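Local atomic coordinates of transmembrane protease (Mus musculus, PDB entry 2E7V), a protein that is probably a membrane-anchored serine protease, represented here by its SEA domain, an extracellular module found in many membrane-bound proteins. Residues F11-V16 against V69-V74; R36-I41 against I55-V60; T42-G47 against L96-S101. One frame throughout, in Å; residues are numbered along the deposited sequence.

Interaction 1 of 3, residues F11-V16 against V69-V74; sequences FQILNV and VVADVV
Two antiparallel strands of the SEA-domain sheet meet here, with Phe-11 opposite Ala-71 as a hydrogen-bonded pair and Gln-12 opposite Val-70 as a non-hydrogen-bonded one. Phe-11 N donates to Ala-71 O at 2.9 Å, and Ala-71 N returns the bond to Phe-11 O, both nearly straight. Further along, Ile-13 N bonds to Val-69 O. The face carrying Phe-11, Ile-13, Val-69 and Ala-71 is the one packed against helix 28-46, the layered alpha/beta arrangement of the SEA fold, with Ile-37 of the helix touching both Ile-13 and Ala-71. On that face CG1 and CD1 of Ile-13 both lie 3.7 Å from Ala-71 CB. The side chains of Phe-11 and Val-73 cross at about a right angle, Phe-11 CD2 lying 3.6 Å from Val-73 CG2. Beyond Ile-13 the chain swings through a type II turn to Val-16, whose CG1 lies 4.2 Å from Val-69 CG2. A water accepts a hydrogen bond from Val-69 N at 2.8 Å and donates to Ile-13 O and Val-16 O, bridging the turn to the strand where direct pairing stops.

Interaction 2 of 3, residues R36-I41 against I55-V60; sequences RIEAMI and IRTHVV
At the outer margin of the helix-on-sheet layer of the SEA fold, helix 28-46 packs nearly antiparallel against strand 54-65, an outermost strand of the sheet. The two short segments run at 150° to each other, their axes 7.7 Å apart at closest approach. Ile-37 and Ile-41, one helical turn apart, point toward the strand, and their CG2 methyls do the touching. Ile-37 CG2 meets Val-59 CG2 at 3.8 Å, the two side chains crossing at about a right angle. Ile-41 CG2 comes to 3.9 Å from Thr-57 CG2, which also rests 3.6 Å from the backbone oxygen Glu-38 O. Thr-57 OG1 stands anti to its own backbone N (chi1 -172°) and is hydrogen-bonded to Val-74 O of the adjoining strand, while its methyl serves the helix. Beside these apolar contacts Glu-38 reaches out with its chain extended beyond CG, laying CG and CD alongside the backbone of His-58 and Val-59. Its OE1 accepts a hydrogen bond from Val-59 N at 2.8 Å through the anti lone pair, in a nearly straight bond of 166°. The carboxylate thus takes up an N-H of an edge strand. A water donates to the same OE1 at 2.6 Å and to Val-59 O at 3.1 Å.

Interaction 3 of 3, residues T42-G47 against L96-S101; sequences TDEFRG and LRRLSS
The last turn of helix 28-46 runs out at Gly-47, the first residue to leave helical torsions, and faces the chain just beyond helix 85-96, with Glu-44 CA and Leu-96 CA 8.0 Å apart. Arg-98 carries the polar part. Its chain bends at chi3 (-48°), and the guanidinium grips Gly-47 O end-on, NH1 at 3.0 Å and NH2 at 3.2 Å, with the oxygen lying in the guanidinium plane and both nitrogens on the same face of the carbonyl. NH2 also forms a salt bridge to Glu-44 OE1 at 2.7 Å, the carboxylate and guanidinium planes 89° apart, and NE adds a weak bond to that oxygen. Glu-44 CG lies 3.9 Å from Leu-99 CD2. An alanine in place of Glu-44 would probably leave Arg-98 without its acidic mate and open a gap beside Leu-99, where the glutamate CG had packed. Deeper in, Phe-45 CZ comes to 3.9 Å from Leu-96 CD2, the side chains meeting aslant. Around this apolar pair, Ile-92 and Val-95 of helix 85-96 also touch the Phe-45 ring, while Phe-54 of strand 54-65 stacks with it and Phe-77 of strand 68-78 meets it edge-to-face.

In the fold
Interaction 1 is the buried one of the three, backbone pairing inside the sheet with an apolar face beneath the helix; interactions 2 and 3 are partly buried and rely on side chains. Both of these use helix 28-46: its middle turns lie on strand 54-65 in interaction 2, and its C-terminal turn meets the chain after helix 85-96 in interaction 3. Interactions 1 and 2 share the sheet, since strands 54-65 and 68-78 are neighbours, joined among others by the probable bond of Val-60 N to Asp-72 O. A glutamate takes part in the polar link of each helix contact, to a backbone N-H in one and an arginine in the other, with Gly-47 O as a second acceptor in interaction 3. Phe-11 touches Leu-96, connecting interactions 1 and 3.

Interaction 1 of 3, residues F11-V16 against V69-V74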
ATOM      1  N   PHE A  11      -2.568  -2.107   5.161  1.00  7.97           N
ATOM      2  CA  PHE A  11      -3.407  -2.131   3.975  1.00  9.86           C
ATOM      3  C   PHE A  11      -3.955  -3.510   3.691  1.00 10.15           C
ATOM      4  O   PHE A  11      -3.211  -4.499   3.681  1.00  8.90           O
ATOM      5  CB  PHE A  11      -2.608  -1.734   2.738  1.00 10.30           C
ATOM      6  CG  PHE A  11      -2.153  -0.312   2.724  1.00  8.95           C
ATOM      7  CD1 PHE A  11      -2.973   0.690   2.195  1.00 12.90           C
ATOM      8  CD2 PHE A  11      -0.882   0.027   3.179  1.00  9.91           C
ATOM      9  CE1 PHE A  11      -2.517   2.015   2.116  1.00 12.98           C
ATOM     10  CE2 PHE A  11      -0.427   1.333   3.106  1.00 13.48           C
ATOM     11  CZ  PHE A  11      -1.250   2.334   2.568  1.00 12.40           C
ATOM     12  N   GLN A  12      -5.248  -3.580   3.428  1.00 12.08           N
ATOM     13  CA  GLN A  12      -5.844  -4.856   3.063  1.00 16.07           C
ATOM     14  C   GLN A  12      -5.311  -5.143   1.650  1.00 14.44           C
ATOM     15  O   GLN A  12      -5.425  -4.302   0.760  1.00 15.87           O
ATOM     16  CB  GLN A  12      -7.371  -4.744   3.035  1.00 15.05           C
ATOM     17  CG  GLN A  12      -8.031  -4.696   4.409  1.00 25.40           C
ATOM     18  CD  GLN A  12      -8.664  -3.352   4.718  1.00 31.31           C
ATOM     19  OE1 GLN A  12      -8.038  -2.474   5.322  1.00 36.70           O
ATOM     20  NE2 GLN A  12      -9.912  -3.179   4.295  1.00 34.63           N
ATOM     21  N   ILE A  13      -4.724  -6.316   1.440  1.00 12.76           N
ATOM     22  CA  ILE A  13      -4.190  -6.653   0.124  1.00 12.46           C
ATOM     23  C   ILE A  13      -5.238  -7.497  -0.586  1.00 16.95           C
ATOM     24  O   ILE A  13      -5.325  -8.708  -0.393  1.00 17.58           O
ATOM     25  CB  ILE A  13      -2.842  -7.417   0.247  1.00 14.85           C
ATOM     26  CG1 ILE A  13      -1.846  -6.579   1.069  1.00 13.24           C
ATOM     27  CG2 ILE A  13      -2.259  -7.693  -1.140  1.00 10.84           C
ATOM     28  CD1 ILE A  13      -1.644  -5.131   0.549  1.00 18.98           C
ATOM     29  N   LEU A  14      -6.044  -6.830  -1.405  1.00 16.53           N
ATOM     30  CA  LEU A  14      -7.141  -7.466  -2.114  1.00 15.48           C
ATOM     31  C   LEU A  14      -6.767  -8.534  -3.137  1.00 12.17           C
ATOM     32  O   LEU A  14      -5.732  -8.461  -3.793  1.00 13.30           O
ATOM     33  CB  LEU A  14      -7.996  -6.388  -2.804  1.00 15.80           C
ATOM     34  CG  LEU A  14      -8.404  -5.152  -1.992  1.00 16.12           C
ATOM     35  CD1 LEU A  14      -9.265  -4.230  -2.855  1.00 20.00           C
ATOM     36  CD2 LEU A  14      -9.182  -5.576  -0.748  1.00 19.23           C
ATOM     37  N   ASN A  15      -7.629  -9.540  -3.241  1.00 16.30           N
ATOM     38  CA  ASN A  15      -7.488 -10.620  -4.211  1.00 18.92           C
ATOM     39  C   ASN A  15      -6.256 -11.524  -4.092  1.00 21.30           C
ATOM     40  O   ASN A  15      -5.799 -12.092  -5.087  1.00 20.74           O
ATOM     41  CB  ASN A  15      -7.577 -10.004  -5.612  1.00 17.13           C
ATOM     42  CG  ASN A  15      -8.768  -9.056  -5.747  1.00 19.04           C
ATOM     43  OD1 ASN A  15      -8.722  -8.053  -6.472  1.00 19.07           O
ATOM     44  ND2 ASN A  15      -9.849  -9.379  -5.046  1.00 12.81           N
ATOM     45  N   VAL A  16      -5.716 -11.654  -2.883  1.00 18.93           N
ATOM     46  CA  VAL A  16      -4.561 -12.524  -2.665  1.00 19.65           C
ATOM     47  C   VAL A  16      -4.827 -13.409  -1.451  1.00 19.45           C
ATOM     48  O   VAL A  16      -5.088 -12.918  -0.351  1.00 16.55           O
ATOM     49  CB  VAL A  16      -3.261 -11.731  -2.404  1.00 17.93           C
ATOM     50  CG1 VAL A  16      -2.096 -12.694  -2.244  1.00 19.83           C
ATOM     51  CG2 VAL A  16      -2.997 -10.762  -3.529  1.00 16.35           C
ATOM     52  N   VAL A  69      -4.816 -11.259   3.106  1.00 18.88           N
ATOM     53  CA  VAL A  69      -3.533 -10.689   3.494  1.00 15.74           C
ATOM     54  C   VAL A  69      -3.596  -9.200   3.828  1.00 15.48           C
ATOM     55  O   VAL A  69      -4.346  -8.440   3.212  1.00 11.94           O
ATOM     56  CB  VAL A  69      -2.496 -10.873   2.348  1.00 18.48           C
ATOM     57  CG1 VAL A  69      -1.118 -10.373   2.796  1.00 17.85           C
ATOM     58  CG2 VAL A  69      -2.450 -12.335   1.912  1.00 18.76           C
ATOM     59  N   VAL A  70      -2.807  -8.791   4.819  1.00 15.46           N
ATOM     60  CA  VAL A  70      -2.712  -7.385   5.201  1.00 16.69           C
ATOM     61  C   VAL A  70      -1.232  -7.056   5.218  1.00 14.29           C
ATOM     62  O   VAL A  70      -0.428  -7.832   5.735  1.00 15.11           O
ATOM     63  CB  VAL A  70      -3.283  -7.096   6.595  1.00 16.12           C
ATOM     64  CG1 VAL A  70      -2.851  -5.699   7.039  1.00 17.90           C
ATOM     65  CG2 VAL A  70      -4.787  -7.171   6.567  1.00 16.71           C
ATOM     66  N   ALA A  71      -0.873  -5.914   4.643  1.00 10.51           N
ATOM     67  CA  ALA A  71       0.521  -5.507   4.593  1.00  9.99           C
ATOM     68  C   ALA A  71       0.776  -4.286   5.470  1.00 11.59           C
ATOM     69  O   ALA A  71       0.075  -3.277   5.360  1.00 10.83           O
ATOM     70  CB  ALA A  71       0.919  -5.210   3.156  1.00 10.44           C
ATOM     71  N   ASP A  72       1.743  -4.390   6.373  1.00  9.30           N
ATOM     72  CA  ASP A  72       2.087  -3.246   7.204  1.00 13.18           C
ATOM     73  C   ASP A  72       3.167  -2.534   6.397  1.00 10.63           C
ATOM     74  O   ASP A  72       4.219  -3.104   6.097  1.00 10.06           O
ATOM     75  CB  ASP A  72       2.604  -3.677   8.573  1.00 11.81           C
ATOM     76  CG  ASP A  72       1.563  -4.451   9.367  1.00 15.75           C
ATOM     77  OD1 ASP A  72       0.356  -4.132   9.259  1.00 15.04           O
ATOM     78  OD2 ASP A  72       1.949  -5.373  10.101  1.00 14.29           O
ATOM     79  N   VAL A  73       2.870  -1.290   6.038  1.00  7.94           N
ATOM     80  CA  VAL A  73       3.729  -0.466   5.186  1.00 10.09           C
ATOM     81  C   VAL A  73       4.232   0.826   5.831  1.00 11.24           C
ATOM     82  O   VAL A  73       3.454   1.572   6.448  1.00 13.99           O
ATOM     83  CB  VAL A  73       2.942  -0.088   3.893  1.00 11.33           C
ATOM     84  CG1 VAL A  73       3.787   0.801   2.974  1.00 10.61           C
ATOM     85  CG2 VAL A  73       2.489  -1.350   3.182  1.00  8.82           C
ATOM     86  N   VAL A  74       5.528   1.093   5.688  1.00 11.32           N
ATOM     87  CA  VAL A  74       6.114   2.321   6.223  1.00 14.01           C
ATOM     88  C   VAL A  74       6.383   3.244   5.032  1.00 12.02           C
ATOM     89  O   VAL A  74       6.843   2.787   3.987  1.00 12.45           O
ATOM     90  CB  VAL A  74       7.463   2.065   6.957  1.00 16.93           C
ATOM     91  CG1 VAL A  74       8.189   3.388   7.184  1.00 15.68           C
ATOM     92  CG2 VAL A  74       7.219   1.395   8.308  1.00 15.57           C
TER
HETATM   93  O   HOH W   1      -6.468 -10.973   0.822  1.00 19.50           O

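Interaction 2 of 3, residues R36-I41 against I55-V60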
ATOM      1  N   ARG A  36       5.711  -5.616  -5.458  1.00 14.17           N
ATOM      2  CA  ARG A  36       4.612  -5.074  -6.260  1.00 14.14           C
ATOM      3  C   ARG A  36       3.888  -3.978  -5.477  1.00 13.07           C
ATOM      4  O   ARG A  36       3.564  -2.911  -6.016  1.00 13.47           O
ATOM      5  CB  ARG A  36       3.633  -6.190  -6.639  1.00 13.15           C
ATOM      6  CG  ARG A  36       2.335  -5.723  -7.310  1.00 19.68           C
ATOM      7  CD  ARG A  36       2.591  -4.871  -8.554  1.00 16.95           C
ATOM      8  NE  ARG A  36       1.355  -4.343  -9.146  1.00 17.05           N
ATOM      9  CZ  ARG A  36       1.323  -3.317  -9.998  1.00 19.96           C
ATOM     10  NH1 ARG A  36       2.449  -2.718 -10.357  1.00 16.87           N
ATOM     11  NH2 ARG A  36       0.165  -2.867 -10.476  1.00 20.28           N
ATOM     12  N   ILE A  37       3.642  -4.249  -4.201  1.00 12.76           N
ATOM     13  CA  ILE A  37       2.974  -3.293  -3.325  1.00 13.40           C
ATOM     14  C   ILE A  37       3.811  -2.013  -3.177  1.00 13.54           C
ATOM     15  O   ILE A  37       3.272  -0.894  -3.222  1.00 12.25           O
ATOM     16  CB  ILE A  37       2.694  -3.943  -1.937  1.00 10.59           C
ATOM     17  CG1 ILE A  37       1.575  -4.982  -2.089  1.00 11.57           C
ATOM     18  CG2 ILE A  37       2.295  -2.872  -0.913  1.00  9.43           C
ATOM     19  CD1 ILE A  37       1.410  -5.904  -0.902  1.00  9.95           C
ATOM     20  N   GLU A  38       5.124  -2.176  -3.022  1.00 10.96           N
ATOM     21  CA  GLU A  38       6.031  -1.028  -2.889  1.00 12.82           C
ATOM     22  C   GLU A  38       6.092  -0.197  -4.176  1.00 15.26           C
ATOM     23  O   GLU A  38       6.175   1.036  -4.138  1.00 13.39           O
ATOM     24  CB  GLU A  38       7.440  -1.511  -2.498  1.00 12.91           C
ATOM     25  CG  GLU A  38       7.532  -1.939  -1.030  1.00  8.46           C
ATOM     26  CD  GLU A  38       8.767  -2.768  -0.701  1.00 15.27           C
ATOM     27  OE1 GLU A  38       8.851  -3.264   0.449  1.00 13.67           O
ATOM     28  OE2 GLU A  38       9.647  -2.923  -1.585  1.00 13.53           O
ATOM     29  N   ALA A  39       6.040  -0.881  -5.316  1.00 13.29           N
ATOM     30  CA  ALA A  39       6.068  -0.211  -6.608  1.00 13.67           C
ATOM     31  C   ALA A  39       4.796   0.596  -6.818  1.00 11.60           C
ATOM     32  O   ALA A  39       4.837   1.710  -7.341  1.00 16.56           O
ATOM     33  CB  ALA A  39       6.209  -1.237  -7.719  1.00 14.46           C
ATOM     34  N   MET A  40       3.668   0.024  -6.418  1.00 12.23           N
ATOM     35  CA  MET A  40       2.372   0.673  -6.563  1.00 11.12           C
ATOM     36  C   MET A  40       2.313   1.955  -5.749  1.00 12.76           C
ATOM     37  O   MET A  40       1.916   3.008  -6.255  1.00 12.14           O
ATOM     38  CB  MET A  40       1.245  -0.281  -6.139  1.00  9.90           C
ATOM     39  CG  MET A  40       1.025  -1.445  -7.124  1.00 10.97           C
ATOM     40  SD  MET A  40      -0.328  -2.542  -6.675  1.00  6.04           S
ATOM     41  CE  MET A  40      -1.704  -1.416  -6.878  1.00  7.17           C
ATOM     42  N   ILE A  41       2.699   1.867  -4.484  1.00 12.74           N
ATOM     43  CA  ILE A  41       2.688   3.032  -3.607  1.00  9.93           C
ATOM     44  C   ILE A  41       3.656   4.089  -4.137  1.00 11.06           C
ATOM     45  O   ILE A  41       3.322   5.281  -4.186  1.00  9.97           O
ATOM     46  CB  ILE A  41       3.057   2.631  -2.154  1.00  7.69           C
ATOM     47  CG1 ILE A  41       1.913   1.812  -1.548  1.00 10.11           C
ATOM     48  CG2 ILE A  41       3.323   3.875  -1.307  1.00  9.86           C
ATOM     49  CD1 ILE A  41       2.272   1.134  -0.226  1.00 15.94           C
ATOM     50  N   ILE A  55      10.034   9.976  -0.164  1.00 12.90           N
ATOM     51  CA  ILE A  55      11.379   9.432  -0.325  1.00 14.56           C
ATOM     52  C   ILE A  55      11.339   7.976  -0.747  1.00 13.65           C
ATOM     53  O   ILE A  55      11.872   7.624  -1.796  1.00 14.35           O
ATOM     54  CB  ILE A  55      12.216   9.557   0.971  1.00 16.69           C
ATOM     55  CG1 ILE A  55      12.416  11.036   1.308  1.00 17.61           C
ATOM     56  CG2 ILE A  55      13.598   8.893   0.768  1.00 16.66           C
ATOM     57  CD1 ILE A  55      13.206  11.275   2.566  1.00 20.01           C
ATOM     58  N   ARG A  56      10.708   7.129   0.066  1.00 11.19           N
ATOM     59  CA  ARG A  56      10.597   5.714  -0.268  1.00 13.27           C
ATOM     60  C   ARG A  56       9.651   4.985   0.681  1.00 13.74           C
ATOM     61  O   ARG A  56       9.297   5.487   1.758  1.00 12.40           O
ATOM     62  CB  ARG A  56      11.971   5.042  -0.226  1.00 15.73           C
ATOM     63  CG  ARG A  56      12.603   5.069   1.146  1.00 22.26           C
ATOM     64  CD  ARG A  56      13.958   4.386   1.183  1.00 24.44           C
ATOM     65  NE  ARG A  56      14.745   4.964   2.262  1.00 31.31           N
ATOM     66  CZ  ARG A  56      15.516   6.037   2.126  1.00 26.68           C
ATOM     67  NH1 ARG A  56      15.614   6.635   0.951  1.00 29.55           N
ATOM     68  NH2 ARG A  56      16.167   6.524   3.173  1.00 28.60           N
ATOM     69  N   THR A  57       9.250   3.789   0.273  1.00 13.59           N
ATOM     70  CA  THR A  57       8.338   2.980   1.066  1.00 13.84           C
ATOM     71  C   THR A  57       8.797   1.530   1.140  1.00 16.46           C
ATOM     72  O   THR A  57       9.619   1.068   0.340  1.00 13.12           O
ATOM     73  CB  THR A  57       6.925   3.014   0.466  1.00 13.84           C
ATOM     74  OG1 THR A  57       6.001   2.379   1.356  1.00 13.15           O
ATOM     75  CG2 THR A  57       6.901   2.294  -0.879  1.00 11.87           C
ATOM     76  N   HIS A  58       8.265   0.810   2.116  1.00 16.33           N
ATOM     77  CA  HIS A  58       8.617  -0.587   2.257  1.00 16.06           C
ATOM     78  C   HIS A  58       7.650  -1.332   3.146  1.00 13.98           C
ATOM     79  O   HIS A  58       7.167  -0.812   4.163  1.00 12.54           O
ATOM     80  CB  HIS A  58      10.052  -0.734   2.779  1.00 18.62           C
ATOM     81  CG  HIS A  58      10.217  -0.440   4.238  1.00 21.56           C
ATOM     82  ND1 HIS A  58      10.402  -1.432   5.177  1.00 20.67           N
ATOM     83  CD2 HIS A  58      10.278   0.733   4.914  1.00 22.34           C
ATOM     84  CE1 HIS A  58      10.575  -0.884   6.367  1.00 19.47           C
ATOM     85  NE2 HIS A  58      10.504   0.428   6.237  1.00 22.38           N
ATOM     86  N   VAL A  59       7.345  -2.547   2.715  1.00 13.97           N
ATOM     87  CA  VAL A  59       6.458  -3.440   3.431  1.00 13.42           C
ATOM     88  C   VAL A  59       7.285  -3.989   4.600  1.00 15.65           C
ATOM     89  O   VAL A  59       8.330  -4.609   4.393  1.00 13.62           O
ATOM     90  CB  VAL A  59       5.998  -4.591   2.491  1.00 12.98           C
ATOM     91  CG1 VAL A  59       5.300  -5.686   3.278  1.00 10.52           C
ATOM     92  CG2 VAL A  59       5.077  -4.037   1.409  1.00 11.45           C
ATOM     93  N   VAL A  60       6.833  -3.735   5.826  1.00 17.61           N
ATOM     94  CA  VAL A  60       7.554  -4.211   7.006  1.00 20.06           C
ATOM     95  C   VAL A  60       7.182  -5.655   7.287  1.00 19.72           C
ATOM     96  O   VAL A  60       7.939  -6.394   7.909  1.00 19.57           O
ATOM     97  CB  VAL A  60       7.250  -3.348   8.241  1.00 22.15           C
ATOM     98  CG1 VAL A  60       7.665  -1.914   7.975  1.00 24.82           C
ATOM     99  CG2 VAL A  60       5.790  -3.427   8.580  1.00 23.13           C
TER
HETATM  100  O   HOH W   2       9.416  -5.554   1.641  1.00 29.53           O

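Interaction 3 of 3, residues T42-G47 against L96-S101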
ATOM      1  N   THR A  42       4.838   3.653  -4.558  1.00  8.36           N
ATOM      2  CA  THR A  42       5.843   4.578  -5.090  1.00 11.21           C
ATOM      3  C   THR A  42       5.308   5.311  -6.324  1.00 15.37           C
ATOM      4  O   THR A  42       5.439   6.532  -6.429  1.00 14.95           O
ATOM      5  CB  THR A  42       7.154   3.838  -5.456  1.00 14.15           C
ATOM      6  OG1 THR A  42       7.695   3.217  -4.277  1.00 12.62           O
ATOM      7  CG2 THR A  42       8.193   4.812  -6.027  1.00 14.86           C
ATOM      8  N   ASP A  43       4.706   4.568  -7.251  1.00 14.91           N
ATOM      9  CA  ASP A  43       4.146   5.169  -8.464  1.00 15.41           C
ATOM     10  C   ASP A  43       3.061   6.212  -8.137  1.00 17.06           C
ATOM     11  O   ASP A  43       3.009   7.271  -8.761  1.00 13.28           O
ATOM     12  CB  ASP A  43       3.536   4.098  -9.370  1.00 14.47           C
ATOM     13  CG  ASP A  43       4.582   3.258 -10.081  1.00 21.34           C
ATOM     14  OD1 ASP A  43       4.225   2.159 -10.556  1.00 27.08           O
ATOM     15  OD2 ASP A  43       5.751   3.691 -10.181  1.00 24.86           O
ATOM     16  N   GLU A  44       2.194   5.912  -7.175  1.00 14.25           N
ATOM     17  CA  GLU A  44       1.135   6.856  -6.818  1.00 15.75           C
ATOM     18  C   GLU A  44       1.693   8.179  -6.299  1.00 14.48           C
ATOM     19  O   GLU A  44       1.264   9.254  -6.723  1.00 13.99           O
ATOM     20  CB  GLU A  44       0.202   6.261  -5.759  1.00 17.89           C
ATOM     21  CG  GLU A  44      -0.665   5.119  -6.249  1.00 21.83           C
ATOM     22  CD  GLU A  44      -1.438   5.465  -7.506  1.00 25.86           C
ATOM     23  OE1 GLU A  44      -1.942   6.607  -7.606  1.00 28.38           O
ATOM     24  OE2 GLU A  44      -1.550   4.588  -8.391  1.00 27.93           O
ATOM     25  N   PHE A  45       2.647   8.116  -5.378  1.00 12.38           N
ATOM     26  CA  PHE A  45       3.194   9.356  -4.846  1.00 12.20           C
ATOM     27  C   PHE A  45       4.012  10.106  -5.881  1.00 13.47           C
ATOM     28  O   PHE A  45       4.024  11.338  -5.883  1.00 13.78           O
ATOM     29  CB  PHE A  45       4.022   9.097  -3.592  1.00 12.88           C
ATOM     30  CG  PHE A  45       3.192   8.731  -2.396  1.00 14.45           C
ATOM     31  CD1 PHE A  45       3.058   7.404  -1.999  1.00 12.78           C
ATOM     32  CD2 PHE A  45       2.527   9.716  -1.674  1.00 16.33           C
ATOM     33  CE1 PHE A  45       2.277   7.066  -0.901  1.00 17.21           C
ATOM     34  CE2 PHE A  45       1.742   9.389  -0.571  1.00 17.59           C
ATOM     35  CZ  PHE A  45       1.617   8.057  -0.184  1.00 15.99           C
ATOM     36  N   ARG A  46       4.692   9.367  -6.752  1.00 11.89           N
ATOM     37  CA  ARG A  46       5.489   9.987  -7.806  1.00 15.08           C
ATOM     38  C   ARG A  46       4.556  10.789  -8.705  1.00 14.40           C
ATOM     39  O   ARG A  46       4.954  11.794  -9.295  1.00 19.54           O
ATOM     40  CB  ARG A  46       6.221   8.918  -8.634  1.00 14.36           C
ATOM     41  CG  ARG A  46       7.425   8.287  -7.943  1.00 20.34           C
ATOM     42  CD  ARG A  46       8.467   9.327  -7.555  1.00 25.28           C
ATOM     43  NE  ARG A  46       9.542   8.748  -6.752  1.00 31.63           N
ATOM     44  CZ  ARG A  46      10.216   9.410  -5.815  1.00 35.07           C
ATOM     45  NH1 ARG A  46       9.926  10.682  -5.560  1.00 35.37           N
ATOM     46  NH2 ARG A  46      11.174   8.801  -5.126  1.00 34.70           N
ATOM     47  N   GLY A  47       3.311  10.334  -8.803  1.00 16.72           N
ATOM     48  CA  GLY A  47       2.325  11.029  -9.616  1.00 16.38           C
ATOM     49  C   GLY A  47       1.335  11.798  -8.760  1.00 17.52           C
ATOM     50  O   GLY A  47       0.138  11.785  -9.034  1.00 20.95           O
ATOM     51  N   LEU A  96      -3.576   8.150  -0.920  1.00  9.81           N
ATOM     52  CA  LEU A  96      -3.965   6.769  -0.625  1.00 14.70           C
ATOM     53  C   LEU A  96      -5.399   6.477  -1.065  1.00 15.34           C
ATOM     54  O   LEU A  96      -5.732   5.358  -1.460  1.00 12.47           O
ATOM     55  CB  LEU A  96      -3.796   6.474   0.875  1.00 13.64           C
ATOM     56  CG  LEU A  96      -2.371   6.634   1.419  1.00  8.66           C
ATOM     57  CD1 LEU A  96      -2.357   6.257   2.882  1.00  9.57           C
ATOM     58  CD2 LEU A  96      -1.374   5.775   0.644  1.00 11.90           C
ATOM     59  N   ARG A  97      -6.238   7.504  -1.015  1.00 13.37           N
ATOM     60  CA  ARG A  97      -7.624   7.377  -1.415  1.00 18.15           C
ATOM     61  C   ARG A  97      -7.719   6.906  -2.866  1.00 18.07           C
ATOM     62  O   ARG A  97      -8.699   6.275  -3.255  1.00 16.86           O
ATOM     63  CB  ARG A  97      -8.331   8.726  -1.248  1.00 21.94           C
ATOM     64  CG  ARG A  97      -9.813   8.716  -1.553  1.00 30.57           C
ATOM     65  CD  ARG A  97     -10.574   9.739  -0.697  1.00 41.81           C
ATOM     66  NE  ARG A  97     -10.130  11.128  -0.870  1.00 48.07           N
ATOM     67  CZ  ARG A  97      -9.030  11.649  -0.329  1.00 50.45           C
ATOM     68  NH1 ARG A  97      -8.238  10.904   0.432  1.00 54.44           N
ATOM     69  NH2 ARG A  97      -8.723  12.924  -0.536  1.00 48.97           N
ATOM     70  N   ARG A  98      -6.697   7.207  -3.666  1.00 16.54           N
ATOM     71  CA  ARG A  98      -6.702   6.793  -5.070  1.00 17.60           C
ATOM     72  C   ARG A  98      -6.539   5.273  -5.205  1.00 18.83           C
ATOM     73  O   ARG A  98      -6.941   4.679  -6.213  1.00 19.84           O
ATOM     74  CB  ARG A  98      -5.582   7.509  -5.836  1.00 18.10           C
ATOM     75  CG  ARG A  98      -5.549   9.005  -5.599  1.00 21.98           C
ATOM     76  CD  ARG A  98      -4.719   9.772  -6.628  1.00 27.92           C
ATOM     77  NE  ARG A  98      -3.400   9.195  -6.864  1.00 29.32           N
ATOM     78  CZ  ARG A  98      -2.394   9.848  -7.440  1.00 27.93           C
ATOM     79  NH1 ARG A  98      -2.554  11.106  -7.832  1.00 27.86           N
ATOM     80  NH2 ARG A  98      -1.235   9.238  -7.649  1.00 24.96           N
ATOM     81  N   LEU A  99      -5.957   4.650  -4.186  1.00 13.81           N
ATOM     82  CA  LEU A  99      -5.737   3.204  -4.188  1.00 16.56           C
ATOM     83  C   LEU A  99      -6.953   2.432  -3.686  1.00 17.98           C
ATOM     84  O   LEU A  99      -7.054   1.224  -3.902  1.00 19.84           O
ATOM     85  CB  LEU A  99      -4.537   2.849  -3.301  1.00 13.62           C
ATOM     86  CG  LEU A  99      -3.172   3.182  -3.890  1.00 17.83           C
ATOM     87  CD1 LEU A  99      -2.096   3.144  -2.806  1.00 14.87           C
ATOM     88  CD2 LEU A  99      -2.874   2.178  -5.020  1.00 16.93           C
ATOM     89  N   SER A 100      -7.870   3.133  -3.023  1.00 19.02           N
ATOM     90  CA  SER A 100      -9.064   2.501  -2.455  1.00 21.28           C
ATOM     91  C   SER A 100     -10.325   2.668  -3.292  1.00 22.64           C
ATOM     92  O   SER A 100     -10.526   3.691  -3.946  1.00 22.53           O
ATOM     93  CB  SER A 100      -9.335   3.047  -1.046  1.00 13.70           C
ATOM     94  OG  SER A 100     -10.476   2.422  -0.470  1.00 18.70           O
ATOM     95  N   SER A 101     -11.177   1.648  -3.246  1.00 26.38           N
ATOM     96  CA  SER A 101     -12.443   1.649  -3.965  1.00 29.54           C
ATOM     97  C   SER A 101     -13.608   1.378  -3.009  1.00 30.43           C
ATOM     98  O   SER A 101     -14.769   1.455  -3.403  1.00 32.61           O
ATOM     99  CB  SER A 101     -12.424   0.595  -5.078  1.00 30.06           C
ATOM    100  OG  SER A 101     -11.494   0.949  -6.094  1.00 35.05           O
TER